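Local coordinates for encapsidation protein (Bacillus phage phi29, PDB 5HD9), which serves as the ATPase of the viral DNA packaging motor, probably coupling ATP hydrolysis to movement of the phage genome into the capsid, at residues A[37-42]-A[82-87]; A[48-51]-A[55-58]; A[100-105]-A[134-139]; A[78-83]-A[90-95]. One frame throughout, in Å; residues are numbered along the deposited sequence.

Interaction 1: residues A[37-42]-A[82-87]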
loop_
_atom_site.group_PDB
_atom_site.type_symbol
_atom_site.label_atom_id
_atom_site.label_comp_id
_atom_site.label_asym_id
_atom_site.label_seq_id
_atom_site.Cartn_x
_atom_site.Cartn_y
_atom_site.Cartn_z
ATOM N N ASN A 37 12.279 5.344 -2.417
ATOM C CA ASN A 37 12.867 6.678 -2.473
ATOM C C ASN A 37 12.822 7.371 -1.118
ATOM O O ASN A 37 13.751 8.097 -0.762
ATOM C CB ASN A 37 12.154 7.543 -3.516
ATOM C CG ASN A 37 12.803 7.464 -4.884
ATOM O OD1 ASN A 37 13.958 7.857 -5.060
ATOM N ND2 ASN A 37 12.057 6.975 -5.866
ATOM N N ARG A 38 11.745 7.150 -0.364
ATOM C CA ARG A 38 11.610 7.771 0.949
ATOM C C ARG A 38 12.670 7.218 1.899
ATOM O O ARG A 38 13.197 7.952 2.737
ATOM C CB ARG A 38 10.211 7.551 1.540
ATOM C CG ARG A 38 9.058 8.188 0.763
ATOM C CD ARG A 38 9.197 9.699 0.577
ATOM N NE ARG A 38 9.160 10.434 1.838
ATOM C CZ ARG A 38 9.143 11.761 1.933
ATOM N NH1 ARG A 38 9.160 12.513 0.840
ATOM N NH2 ARG A 38 9.111 12.341 3.123
ATOM N N PHE A 39 12.995 5.934 1.768
ATOM C CA PHE A 39 14.018 5.350 2.630
ATOM C C PHE A 39 15.402 5.872 2.272
ATOM O O PHE A 39 16.177 6.251 3.149
ATOM C CB PHE A 39 14.037 3.824 2.552
ATOM C CG PHE A 39 15.046 3.208 3.482
ATOM C CD1 PHE A 39 14.757 3.058 4.829
ATOM C CD2 PHE A 39 16.295 2.825 3.024
ATOM C CE1 PHE A 39 15.687 2.517 5.697
ATOM C CE2 PHE A 39 17.229 2.282 3.888
ATOM C CZ PHE A 39 16.923 2.129 5.226
ATOM N N ILE A 40 15.710 5.874 0.980
ATOM C CA ILE A 40 17.013 6.317 0.507
ATOM C C ILE A 40 17.247 7.780 0.873
ATOM O O ILE A 40 18.344 8.153 1.295
ATOM C CB ILE A 40 17.148 6.122 -1.020
ATOM C CG1 ILE A 40 17.201 4.627 -1.344
ATOM C CG2 ILE A 40 18.396 6.824 -1.558
ATOM C CD1 ILE A 40 17.169 4.300 -2.823
ATOM N N LYS A 41 16.217 8.605 0.719
ATOM C CA LYS A 41 16.330 10.030 1.023
ATOM C C LYS A 41 16.313 10.316 2.524
ATOM O O LYS A 41 17.171 11.047 3.028
ATOM C CB LYS A 41 15.196 10.818 0.362
ATOM C CG LYS A 41 15.275 10.928 -1.148
ATOM C CD LYS A 41 14.167 11.840 -1.666
ATOM C CE LYS A 41 14.098 11.871 -3.186
ATOM N NZ LYS A 41 15.426 11.671 -3.830
ATOM N N TYR A 42 15.340 9.741 3.229
ATOM C CA TYR A 42 15.032 10.160 4.598
ATOM C C TYR A 42 15.041 9.028 5.629
ATOM O O TYR A 42 14.793 9.263 6.812
ATOM C CB TYR A 42 13.665 10.849 4.619
ATOM C CG TYR A 42 13.543 11.978 3.622
ATOM C CD1 TYR A 42 14.295 13.136 3.764
ATOM C CD2 TYR A 42 12.676 11.888 2.541
ATOM C CE1 TYR A 42 14.189 14.172 2.853
ATOM C CE2 TYR A 42 12.563 12.918 1.627
ATOM C CZ TYR A 42 13.321 14.056 1.788
ATOM O OH TYR A 42 13.209 15.084 0.880
ATOM N N PHE A 82 12.674 -6.441 3.937
ATOM C CA PHE A 82 13.302 -5.722 2.839
ATOM C C PHE A 82 14.522 -4.956 3.328
ATOM O O PHE A 82 14.458 -4.262 4.345
ATOM C CB PHE A 82 12.301 -4.758 2.200
ATOM C CG PHE A 82 11.068 -5.431 1.659
ATOM C CD1 PHE A 82 11.167 -6.473 0.750
ATOM C CD2 PHE A 82 9.806 -5.027 2.069
ATOM C CE1 PHE A 82 10.032 -7.091 0.255
ATOM C CE2 PHE A 82 8.672 -5.642 1.578
ATOM C CZ PHE A 82 8.783 -6.675 0.671
ATOM N N TYR A 83 15.625 -5.082 2.595
ATOM C CA TYR A 83 16.868 -4.401 2.941
ATOM C C TYR A 83 17.355 -3.537 1.787
ATOM O O TYR A 83 17.303 -3.947 0.627
ATOM C CB TYR A 83 17.946 -5.416 3.327
ATOM C CG TYR A 83 17.523 -6.324 4.450
ATOM C CD1 TYR A 83 16.672 -7.393 4.216
ATOM C CD2 TYR A 83 17.961 -6.103 5.750
ATOM C CE1 TYR A 83 16.272 -8.223 5.242
ATOM C CE2 TYR A 83 17.567 -6.929 6.784
ATOM C CZ TYR A 83 16.721 -7.987 6.525
ATOM O OH TYR A 83 16.324 -8.812 7.551
ATOM N N ILE A 84 17.823 -2.338 2.119
ATOM C CA ILE A 84 18.401 -1.432 1.138
ATOM C C ILE A 84 19.793 -1.024 1.603
ATOM O O ILE A 84 19.950 -0.423 2.665
ATOM C CB ILE A 84 17.519 -0.189 0.920
ATOM C CG1 ILE A 84 16.142 -0.624 0.415
ATOM C CG2 ILE A 84 18.192 0.780 -0.056
ATOM C CD1 ILE A 84 15.182 0.508 0.114
ATOM N N ASP A 85 20.795 -1.362 0.796
ATOM C CA ASP A 85 22.195 -1.120 1.137
ATOM C C ASP A 85 22.548 -1.710 2.503
ATOM O O ASP A 85 23.328 -1.132 3.260
ATOM C CB ASP A 85 22.501 0.379 1.113
ATOM C CG ASP A 85 22.316 0.991 -0.266
ATOM O OD1 ASP A 85 22.590 0.299 -1.269
ATOM O OD2 ASP A 85 21.892 2.163 -0.348
ATOM N N GLY A 86 21.960 -2.859 2.815
ATOM C CA GLY A 86 22.307 -3.587 4.021
ATOM C C GLY A 86 21.543 -3.154 5.257
ATOM O O GLY A 86 21.753 -3.703 6.339
ATOM N N LYS A 87 20.651 -2.180 5.101
ATOM C CA LYS A 87 19.855 -1.678 6.217
ATOM C C LYS A 87 18.406 -2.131 6.098
ATOM O O LYS A 87 17.849 -2.155 5.004
ATOM C CB LYS A 87 19.914 -0.151 6.276
ATOM C CG LYS A 87 21.323 0.403 6.269
ATOM C CD LYS A 87 21.342 1.891 6.579
ATOM C CE LYS A 87 22.081 2.693 5.515
ATOM N NZ LYS A 87 22.963 3.729 6.121
#

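Interaction 2: residues A[48-51]-A[55-58]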
loop_
_atom_site.group_PDB
_atom_site.type_symbol
_atom_site.label_atom_id
_atom_site.label_comp_id
_atom_site.label_asym_id
_atom_site.label_seq_id
_atom_site.Cartn_x
_atom_site.Cartn_y
_atom_site.Cartn_z
ATOM N N TYR A 48 4.715 -3.512 3.329
ATOM C CA TYR A 48 3.936 -4.049 2.224
ATOM C C TYR A 48 2.977 -5.090 2.791
ATOM O O TYR A 48 3.402 -6.122 3.315
ATOM C CB TYR A 48 4.862 -4.652 1.164
ATOM C CG TYR A 48 4.174 -5.219 -0.059
ATOM C CD1 TYR A 48 3.450 -4.404 -0.916
ATOM C CD2 TYR A 48 4.280 -6.568 -0.372
ATOM C CE1 TYR A 48 2.831 -4.922 -2.041
ATOM C CE2 TYR A 48 3.669 -7.093 -1.491
ATOM C CZ TYR A 48 2.948 -6.268 -2.323
ATOM O OH TYR A 48 2.339 -6.794 -3.439
ATOM N N VAL A 49 1.685 -4.801 2.708
ATOM C CA VAL A 49 0.666 -5.672 3.272
ATOM C C VAL A 49 -0.091 -6.401 2.171
ATOM O O VAL A 49 -0.477 -5.811 1.161
ATOM C CB VAL A 49 -0.337 -4.880 4.138
ATOM C CG1 VAL A 49 -1.406 -5.801 4.724
ATOM C CG2 VAL A 49 0.394 -4.142 5.250
ATOM N N ARG A 50 -0.270 -7.700 2.377
ATOM C CA ARG A 50 -1.201 -8.499 1.596
ATOM C C ARG A 50 -2.095 -9.220 2.594
ATOM O O ARG A 50 -1.704 -9.418 3.741
ATOM C CB ARG A 50 -0.462 -9.481 0.685
ATOM C CG ARG A 50 0.467 -8.808 -0.327
ATOM C CD ARG A 50 -0.308 -7.978 -1.342
ATOM N NE ARG A 50 -1.176 -8.816 -2.168
ATOM C CZ ARG A 50 -0.837 -9.323 -3.352
ATOM N NH1 ARG A 50 0.357 -9.081 -3.882
ATOM N NH2 ARG A 50 -1.701 -10.080 -4.011
ATOM N N ARG A 51 -3.297 -9.594 2.173
ATOM C CA ARG A 51 -4.273 -10.163 3.097
ATOM C C ARG A 51 -3.834 -11.521 3.630
ATOM O O ARG A 51 -3.826 -11.747 4.844
ATOM C CB ARG A 51 -5.635 -10.290 2.417
ATOM C CG ARG A 51 -6.694 -10.956 3.278
ATOM C CD ARG A 51 -8.074 -10.818 2.662
ATOM N NE ARG A 51 -8.532 -9.432 2.705
ATOM C CZ ARG A 51 -8.453 -8.566 1.696
ATOM N NH1 ARG A 51 -7.949 -8.925 0.522
ATOM N NH2 ARG A 51 -8.891 -7.327 1.866
ATOM N N GLU A 55 -0.272 -14.846 -0.934
ATOM C CA GLU A 55 -0.103 -13.662 -1.765
ATOM C C GLU A 55 1.323 -13.125 -1.665
ATOM O O GLU A 55 1.736 -12.280 -2.463
ATOM C CB GLU A 55 -1.113 -12.588 -1.361
ATOM C CG GLU A 55 -2.551 -13.078 -1.383
ATOM C CD GLU A 55 -3.553 -11.964 -1.171
ATOM O OE1 GLU A 55 -3.650 -11.074 -2.043
ATOM O OE2 GLU A 55 -4.245 -11.980 -0.133
ATOM N N LEU A 56 2.069 -13.628 -0.683
ATOM C CA LEU A 56 3.464 -13.251 -0.480
ATOM C C LEU A 56 4.406 -14.423 -0.767
ATOM O O LEU A 56 5.569 -14.405 -0.369
ATOM C CB LEU A 56 3.672 -12.751 0.953
ATOM C CG LEU A 56 3.033 -11.396 1.272
ATOM C CD1 LEU A 56 2.931 -11.193 2.774
ATOM C CD2 LEU A 56 3.824 -10.272 0.631
ATOM N N ALA A 57 3.902 -15.436 -1.468
ATOM C CA ALA A 57 4.687 -16.632 -1.761
ATOM C C ALA A 57 5.939 -16.313 -2.576
ATOM O O ALA A 57 6.958 -16.994 -2.450
ATOM C CB ALA A 57 3.832 -17.654 -2.498
ATOM N N LYS A 58 5.858 -15.276 -3.405
ATOM C CA LYS A 58 6.951 -14.905 -4.300
ATOM C C LYS A 58 7.530 -13.540 -3.930
ATOM O O LYS A 58 8.057 -12.823 -4.781
ATOM C CB LYS A 58 6.468 -14.901 -5.756
ATOM C CG LYS A 58 6.112 -16.285 -6.284
ATOM C CD LYS A 58 5.927 -16.300 -7.800
ATOM C CE LYS A 58 4.551 -15.799 -8.218
ATOM N NZ LYS A 58 4.281 -16.055 -9.664
HETATM O O HOH W 1 -3.814 -8.695 -0.563
HETATM O O HOH W 2 -6.792 -11.389 -0.901
#

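Interaction 3: residues A[100-105]-A[134-139]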
loop_
_atom_site.group_PDB
_atom_site.type_symbol
_atom_site.label_atom_id
_atom_site.label_comp_id
_atom_site.label_asym_id
_atom_site.label_seq_id
_atom_site.Cartn_x
_atom_site.Cartn_y
_atom_site.Cartn_z
ATOM N N SER A 100 0.782 -11.799 15.352
ATOM C CA SER A 100 2.063 -12.445 15.633
ATOM C C SER A 100 3.245 -11.564 15.239
ATOM O O SER A 100 4.341 -11.708 15.779
ATOM C CB SER A 100 2.158 -13.784 14.899
ATOM O OG SER A 100 1.389 -14.779 15.546
ATOM N N GLU A 101 3.018 -10.654 14.299
ATOM C CA GLU A 101 4.082 -9.793 13.798
ATOM C C GLU A 101 4.328 -8.593 14.716
ATOM O O GLU A 101 5.299 -7.859 14.540
ATOM C CB GLU A 101 3.746 -9.309 12.383
ATOM C CG GLU A 101 3.598 -10.435 11.368
ATOM C CD GLU A 101 4.897 -11.175 11.127
ATOM O OE1 GLU A 101 5.838 -10.561 10.582
ATOM O OE2 GLU A 101 4.981 -12.370 11.484
ATOM N N LYS A 102 3.453 -8.409 15.700
ATOM C CA LYS A 102 3.519 -7.247 16.585
ATOM C C LYS A 102 4.671 -7.323 17.583
ATOM O O LYS A 102 5.065 -6.306 18.156
ATOM C CB LYS A 102 2.198 -7.088 17.340
ATOM C CG LYS A 102 1.095 -6.513 16.483
ATOM C CD LYS A 102 -0.268 -6.645 17.131
ATOM C CE LYS A 102 -0.499 -5.569 18.175
ATOM N NZ LYS A 102 -1.949 -5.431 18.474
ATOM N N SER A 103 5.212 -8.518 17.786
ATOM C CA SER A 103 6.337 -8.696 18.702
ATOM C C SER A 103 7.610 -8.061 18.148
ATOM O O SER A 103 8.542 -7.767 18.895
ATOM C CB SER A 103 6.572 -10.183 18.980
ATOM O OG SER A 103 6.516 -10.941 17.784
ATOM N N ASN A 104 7.646 -7.851 16.836
ATOM C CA ASN A 104 8.816 -7.268 16.190
ATOM C C ASN A 104 8.833 -5.746 16.326
ATOM O O ASN A 104 7.838 -5.143 16.734
ATOM C CB ASN A 104 8.855 -7.670 14.713
ATOM C CG ASN A 104 9.030 -9.167 14.521
ATOM O OD1 ASN A 104 8.138 -9.849 14.017
ATOM N ND2 ASN A 104 10.187 -9.686 14.922
ATOM N N ALA A 105 9.964 -5.135 15.982
ATOM C CA ALA A 105 10.127 -3.687 16.083
ATOM C C ALA A 105 9.954 -3.009 14.726
ATOM O O ALA A 105 10.359 -3.544 13.693
ATOM C CB ALA A 105 11.491 -3.350 16.667
ATOM N N LEU A 134 -6.232 -3.792 10.222
ATOM C CA LEU A 134 -5.400 -2.836 9.497
ATOM C C LEU A 134 -5.234 -1.582 10.330
ATOM O O LEU A 134 -4.145 -1.019 10.422
ATOM C CB LEU A 134 -6.004 -2.472 8.138
ATOM C CG LEU A 134 -5.141 -1.516 7.303
ATOM C CD1 LEU A 134 -3.843 -2.190 6.895
ATOM C CD2 LEU A 134 -5.885 -1.013 6.078
ATOM N N LEU A 135 -6.331 -1.149 10.933
ATOM C CA LEU A 135 -6.313 0.014 11.795
ATOM C C LEU A 135 -5.320 -0.181 12.941
ATOM O O LEU A 135 -4.531 0.713 13.240
ATOM C CB LEU A 135 -7.718 0.287 12.324
ATOM C CG LEU A 135 -8.661 1.056 11.393
ATOM C CD1 LEU A 135 -10.043 1.185 12.017
ATOM C CD2 LEU A 135 -8.118 2.438 11.036
ATOM N N ASN A 136 -5.338 -1.356 13.565
ATOM C CA ASN A 136 -4.390 -1.656 14.634
ATOM C C ASN A 136 -2.950 -1.615 14.127
ATOM O O ASN A 136 -2.062 -1.083 14.794
ATOM C CB ASN A 136 -4.684 -3.024 15.252
ATOM C CG ASN A 136 -3.724 -3.374 16.376
ATOM O OD1 ASN A 136 -2.755 -4.102 16.172
ATOM N ND2 ASN A 136 -3.986 -2.848 17.568
ATOM N N LEU A 137 -2.729 -2.175 12.943
ATOM C CA LEU A 137 -1.413 -2.155 12.315
ATOM C C LEU A 137 -0.939 -0.717 12.124
ATOM O O LEU A 137 0.206 -0.389 12.432
ATOM C CB LEU A 137 -1.453 -2.896 10.974
ATOM C CG LEU A 137 -0.131 -3.192 10.257
ATOM C CD1 LEU A 137 -0.320 -4.353 9.298
ATOM C CD2 LEU A 137 0.395 -1.988 9.496
HETATM N N MSE A 138 -1.830 0.138 11.631
HETATM C CA MSE A 138 -1.498 1.534 11.369
HETATM C C MSE A 138 -1.129 2.286 12.647
HETATM O O MSE A 138 -0.103 2.965 12.696
HETATM C CB MSE A 138 -2.668 2.231 10.670
HETATM C CG MSE A 138 -2.896 1.738 9.254
HETATM SE SE MSE A 138 -4.518 2.439 8.443
HETATM C CE MSE A 138 -4.048 4.326 8.485
ATOM N N ASP A 139 -1.955 2.169 13.681
ATOM C CA ASP A 139 -1.665 2.850 14.940
ATOM C C ASP A 139 -0.382 2.318 15.568
ATOM O O ASP A 139 0.341 3.058 16.235
ATOM C CB ASP A 139 -2.820 2.696 15.932
ATOM C CG ASP A 139 -3.601 3.988 16.138
ATOM O OD1 ASP A 139 -3.054 5.093 15.931
ATOM O OD2 ASP A 139 -4.777 3.895 16.532
#

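Interaction 4: residues A[78-83]-A[90-95]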
loop_
_atom_site.group_PDB
_atom_site.type_symbol
_atom_site.label_atom_id
_atom_site.label_comp_id
_atom_site.label_asym_id
_atom_site.label_seq_id
_atom_site.Cartn_x
_atom_site.Cartn_y
_atom_site.Cartn_z
ATOM N N LYS A 78 15.051 -10.853 2.406
ATOM C CA LYS A 78 15.349 -12.038 3.205
ATOM C C LYS A 78 14.099 -12.400 3.988
ATOM O O LYS A 78 13.667 -11.642 4.855
ATOM C CB LYS A 78 16.513 -11.803 4.170
ATOM C CG LYS A 78 17.752 -11.160 3.578
ATOM C CD LYS A 78 18.837 -11.111 4.641
ATOM C CE LYS A 78 19.939 -10.131 4.308
ATOM N NZ LYS A 78 20.830 -9.919 5.485
ATOM N N GLY A 79 13.520 -13.556 3.688
ATOM C CA GLY A 79 12.237 -13.913 4.259
ATOM C C GLY A 79 11.203 -12.888 3.835
ATOM O O GLY A 79 11.026 -12.639 2.644
ATOM N N ARG A 80 10.540 -12.280 4.816
ATOM C CA ARG A 80 9.528 -11.260 4.557
ATOM C C ARG A 80 10.017 -9.862 4.953
ATOM O O ARG A 80 9.221 -9.006 5.330
ATOM C CB ARG A 80 8.233 -11.599 5.307
ATOM C CG ARG A 80 7.419 -12.714 4.664
ATOM C CD ARG A 80 6.022 -12.822 5.264
ATOM N NE ARG A 80 6.033 -13.377 6.617
ATOM C CZ ARG A 80 6.010 -12.662 7.741
ATOM N NH1 ARG A 80 5.971 -11.334 7.712
ATOM N NH2 ARG A 80 6.021 -13.288 8.910
ATOM N N ARG A 81 11.326 -9.637 4.859
ATOM C CA ARG A 81 11.908 -8.344 5.203
ATOM C C ARG A 81 12.720 -7.765 4.052
ATOM O O ARG A 81 13.371 -8.493 3.303
ATOM C CB ARG A 81 12.784 -8.466 6.446
ATOM C CG ARG A 81 12.016 -8.905 7.678
ATOM C CD ARG A 81 12.822 -8.700 8.949
ATOM N NE ARG A 81 12.107 -9.189 10.126
ATOM C CZ ARG A 81 12.136 -10.445 10.563
ATOM N NH1 ARG A 81 12.849 -11.367 9.926
ATOM N NH2 ARG A 81 11.449 -10.782 11.646
ATOM N N PHE A 82 12.674 -6.441 3.937
ATOM C CA PHE A 82 13.302 -5.722 2.839
ATOM C C PHE A 82 14.522 -4.956 3.328
ATOM O O PHE A 82 14.458 -4.262 4.345
ATOM C CB PHE A 82 12.301 -4.758 2.200
ATOM C CG PHE A 82 11.068 -5.431 1.659
ATOM C CD1 PHE A 82 11.167 -6.473 0.750
ATOM C CD2 PHE A 82 9.806 -5.027 2.069
ATOM C CE1 PHE A 82 10.032 -7.091 0.255
ATOM C CE2 PHE A 82 8.672 -5.642 1.578
ATOM C CZ PHE A 82 8.783 -6.675 0.671
ATOM N N TYR A 83 15.625 -5.082 2.595
ATOM C CA TYR A 83 16.868 -4.401 2.941
ATOM C C TYR A 83 17.355 -3.537 1.787
ATOM O O TYR A 83 17.303 -3.947 0.627
ATOM C CB TYR A 83 17.946 -5.416 3.327
ATOM C CG TYR A 83 17.523 -6.324 4.450
ATOM C CD1 TYR A 83 16.672 -7.393 4.216
ATOM C CD2 TYR A 83 17.961 -6.103 5.750
ATOM C CE1 TYR A 83 16.272 -8.223 5.242
ATOM C CE2 TYR A 83 17.567 -6.929 6.784
ATOM C CZ TYR A 83 16.721 -7.987 6.525
ATOM O OH TYR A 83 16.324 -8.812 7.551
ATOM N N GLY A 90 12.159 -2.225 5.149
ATOM C CA GLY A 90 10.744 -2.543 5.142
ATOM C C GLY A 90 10.396 -3.970 5.506
ATOM O O GLY A 90 11.275 -4.813 5.693
ATOM N N TRP A 91 9.091 -4.223 5.596
ATOM C CA TRP A 91 8.548 -5.525 5.958
ATOM C C TRP A 91 7.400 -5.907 5.036
ATOM O O TRP A 91 6.620 -5.049 4.621
ATOM C CB TRP A 91 8.034 -5.527 7.400
ATOM C CG TRP A 91 9.053 -5.204 8.444
ATOM C CD1 TRP A 91 9.739 -6.089 9.224
ATOM C CD2 TRP A 91 9.495 -3.901 8.834
ATOM N NE1 TRP A 91 10.581 -5.419 10.076
ATOM C CE2 TRP A 91 10.450 -4.069 9.855
ATOM C CE3 TRP A 91 9.174 -2.603 8.419
ATOM C CZ2 TRP A 91 11.090 -2.997 10.464
ATOM C CZ3 TRP A 91 9.811 -1.538 9.025
ATOM C CH2 TRP A 91 10.758 -1.741 10.037
ATOM N N ALA A 92 7.299 -7.196 4.732
ATOM C CA ALA A 92 6.110 -7.749 4.092
ATOM C C ALA A 92 5.287 -8.461 5.160
ATOM O O ALA A 92 5.794 -9.354 5.837
ATOM C CB ALA A 92 6.487 -8.704 2.972
ATOM N N ILE A 93 4.028 -8.060 5.316
ATOM C CA ILE A 93 3.181 -8.591 6.382
ATOM C C ILE A 93 1.876 -9.160 5.839
ATOM O O ILE A 93 1.130 -8.456 5.160
ATOM C CB ILE A 93 2.867 -7.497 7.430
ATOM C CG1 ILE A 93 4.149 -7.139 8.185
ATOM C CG2 ILE A 93 1.773 -7.965 8.398
ATOM C CD1 ILE A 93 3.980 -6.133 9.301
ATOM N N PRO A 94 1.589 -10.441 6.142
ATOM C CA PRO A 94 0.246 -10.940 5.850
ATOM C C PRO A 94 -0.716 -10.447 6.919
ATOM O O PRO A 94 -0.490 -10.724 8.096
ATOM C CB PRO A 94 0.404 -12.468 5.897
ATOM C CG PRO A 94 1.881 -12.734 6.162
ATOM C CD PRO A 94 2.422 -11.484 6.765
ATOM N N LEU A 95 -1.756 -9.717 6.528
ATOM C CA LEU A 95 -2.677 -9.132 7.497
ATOM C C LEU A 95 -3.323 -10.211 8.365
ATOM O O LEU A 95 -3.698 -9.957 9.508
ATOM C CB LEU A 95 -3.751 -8.309 6.780
ATOM C CG LEU A 95 -4.654 -7.423 7.646
ATOM C CD1 LEU A 95 -3.851 -6.474 8.524
ATOM C CD2 LEU A 95 -5.604 -6.638 6.758
#

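Interaction 1: residues A[37-42]-A[82-87]
Ile84 and Lys87, the two residues that receive the ring of Phe39, are tied to each other by a pair of backbone hydrogen bonds: Ile84 N gives to Lys87 O at 2.9 Å, and Lys87 N returns a bond to Ile84 O at 3.1 Å. This closes the type I' turn of a tight beta hairpin, in which Asp85 and Gly86 both have positive phi, at 54° and 86°. A glycine suits the second of these positions because a side chain there would press on the carbonyl oxygen before it.

The contact across to helix 37-42 is wholly apolar. Phe39 carries it: with CG anti to the backbone N (chi1 -177°), the ring leaves the helix towards the hairpin. Its CE2 lies 3.9 Å from Ile84 CB, and CD2 is as close to Ile84 CD1, so one flank of the ring follows the branched side chain while the two run past each other in opposite directions. At the ring's edge, near its plane, CZ meets Lys87 CB at 3.9 Å. Lysine fits this exposed place because only its first methylene is needed against the phenylalanine; the rest of the chain bends off, taking the ammonium away. Ile40 adds a looser touch, CG1 to Ile84 CG2 at 4.2 Å.

Asp85 joins the turn to His73 and to the backbone of Glu74. Phe39 also rests on Ala89 of strand 87-94 and Gln45 of strand 45-50, while Ile84 reaches Leu75 of strand 75-78, so the last turn of helix 26-42 packs against the hairpin end of the sheet.

Interaction 2: residues A[48-51]-A[55-58]
Arg50 and Glu55 form a salt bridge where the parallel strand 45-50 of the ASCE-type sheet gives way to the loop that follows it. Arg50 NH2 reaches Glu55 OE1 at 2.9 Å, from the anti side of the carboxylate and with the two planes 88° apart; the oxygen sits 20° out of the guanidinium plane. A second bond to the same oxygen, from Arg50 NE, is weak. The bends at chi2 and chi3 fold the arginine back so that one face of its guanidinium lies against Glu55 CB, which lets the glutamate supply both charge and an apolar surface. Arg50 NH2 also has a salt bridge to Glu116, and Arg50 NH1 gives a hydrogen bond to Tyr48 OH at 3.1 Å, so several partners fix the rotation of the group.

Water 1 accepts from Arg50 NE and, at 2.9 Å, from Arg51 N, and lies 2.8 Å from Glu55 OE1, to which it probably donates. Water 2 links the other oxygen to the next arginine, accepting from Arg51 NH1 at 3.1 Å and donating to Glu55 OE2 at 2.7 Å. The main polar ties of Arg51 point elsewhere, to Phe117 O and to Glu130. Glutamate suits this place in the loop: OE1 ties it back to Arg50 on the strand, while OE2 is held by Tyr52 N and, through water, by Arg51.

Beneath the charges, the branched end of Leu56 packs on the apolar part of Arg50. Ala92 and Pro94 of strand 87-94 lie against it as well, and its methyl CD2 touches both Arg50 CG and Tyr48 CE2, each at 3.8 Å.

Interaction 3: residues A[100-105]-A[134-139]
Lys102 and Asn136 meet in a single side-chain contact that joins the type I turn from Glu101 to Asn104 to helix 130-141, one of the helices flanking the central sheet of this P-loop-type alpha/beta fold. The close part is confined to one oxygen. Lys102 NZ donates to Asn136 OD1 at 2.8 Å, arriving well to one side of the carbonyl, with a C=O...donor angle of 112° and a tilt of 24° from its plane. The same oxygen is bonded by Trp98 NE1, so a charged and a neutral donor share it, and together they probably hold the amide in its flip. The methylene Lys102 CE follows at 3.4 Å from OD1, as its bond to NZ requires.

Asparagine suits the place because its short arm, with CG anti to the backbone N (chi1 -180°), stands out from the helix and offers an acceptor. Lysine has the length to span the gap: the backbones stay well apart, 8.3 Å between Lys102 CA and Leu137 CA, and a bend at chi3 turns the ammonium across the amide.

Away from that oxygen the contact is loose and lies at the surface, with Lys102 itself exposed. The turn keeps its own shape, through Asn104 N to Glu101 O at 3.3 Å and Ser103 OG to Ser100 O at 3.1 Å. On its sheet-facing side, by contrast, the helix buries Leu137 and Met138 (a selenomethionine) against Ile112. Asn136 ND2, a second donor, lies 3.4 Å from Lys102 NZ without bonding to it.

Interaction 4: residues A[78-83]-A[90-95]
A beta hairpin, strands 81-84 and 87-94, supplies both sides of this contact. Phe82 and Gly90 form a hydrogen-bonded pair, with Phe82 N to Gly90 O at 2.8 Å and Gly90 N to Phe82 O at 3.2 Å. Next along, Ala92 N gives a nearly straight bond to Arg80 O at 2.7 Å. Glycine suits position 90 because the Phe82 ring lies across the backbone there, its CD2 3.6 Å from Gly90 C. The ring reaches on diagonally to Ala92, whose small methyl CB meets Phe82 CZ at 3.8 Å.

Arg81 and Trp91, a non-hydrogen-bonded pair, point to the other face of the sheet. The arginine's straight chain passes the pyrrole side of the indole, CG 3.9 Å from Trp91 CD1, with guanidinium and ring planes 80° apart. Tyr106 meets the same indole edge-to-face.

In the larger sheet of this ASCE domain, strand 87-94 is antiparallel to 81-84 but parallel to 45-50, so the hairpin extends the parallel core. Strand 75-78 comes next, through a type II' turn in which Gly79 takes the positive phi.

Arg80 adds a side-chain bond to its backbone one: its NH1 donates to Ala92 O at 2.7 Å, lying in the carbonyl plane, with the oxygen in the guanidinium plane. Pro94, which has no N-H, lays CD over one guanidinium face, 3.7 Å from Arg80 NH1, while Arg80 NH2 holds Glu101 in a salt bridge.

In the fold
Interactions 1, 2 and 4 cluster where the hairpin adjoins strand 45-50. Interactions 1 and 4 share Phe82 and Tyr83; interaction 1 uses the turn of the hairpin and interaction 4 its more distant part. Interactions 2 and 4, with centres about 9 Å apart, lie on neighbouring parallel strands, where Tyr48 N is 2.8 Å from Trp91 O and Arg50 O is 2.8 Å from Leu95 N. Interaction 3 joins them through the salt bridge of Glu101 OE2 with Arg80 NH2, at 2.9 Å, and through Leu137 CD1, 4.1 Å from Val49 CG2. Interactions 1 and 3 do not touch; about 10 Å separates their nearest atoms. Helix 26-42 of interaction 1 begins at a probable Walker A loop, and Tyr48 of interaction 2 lies near that loop.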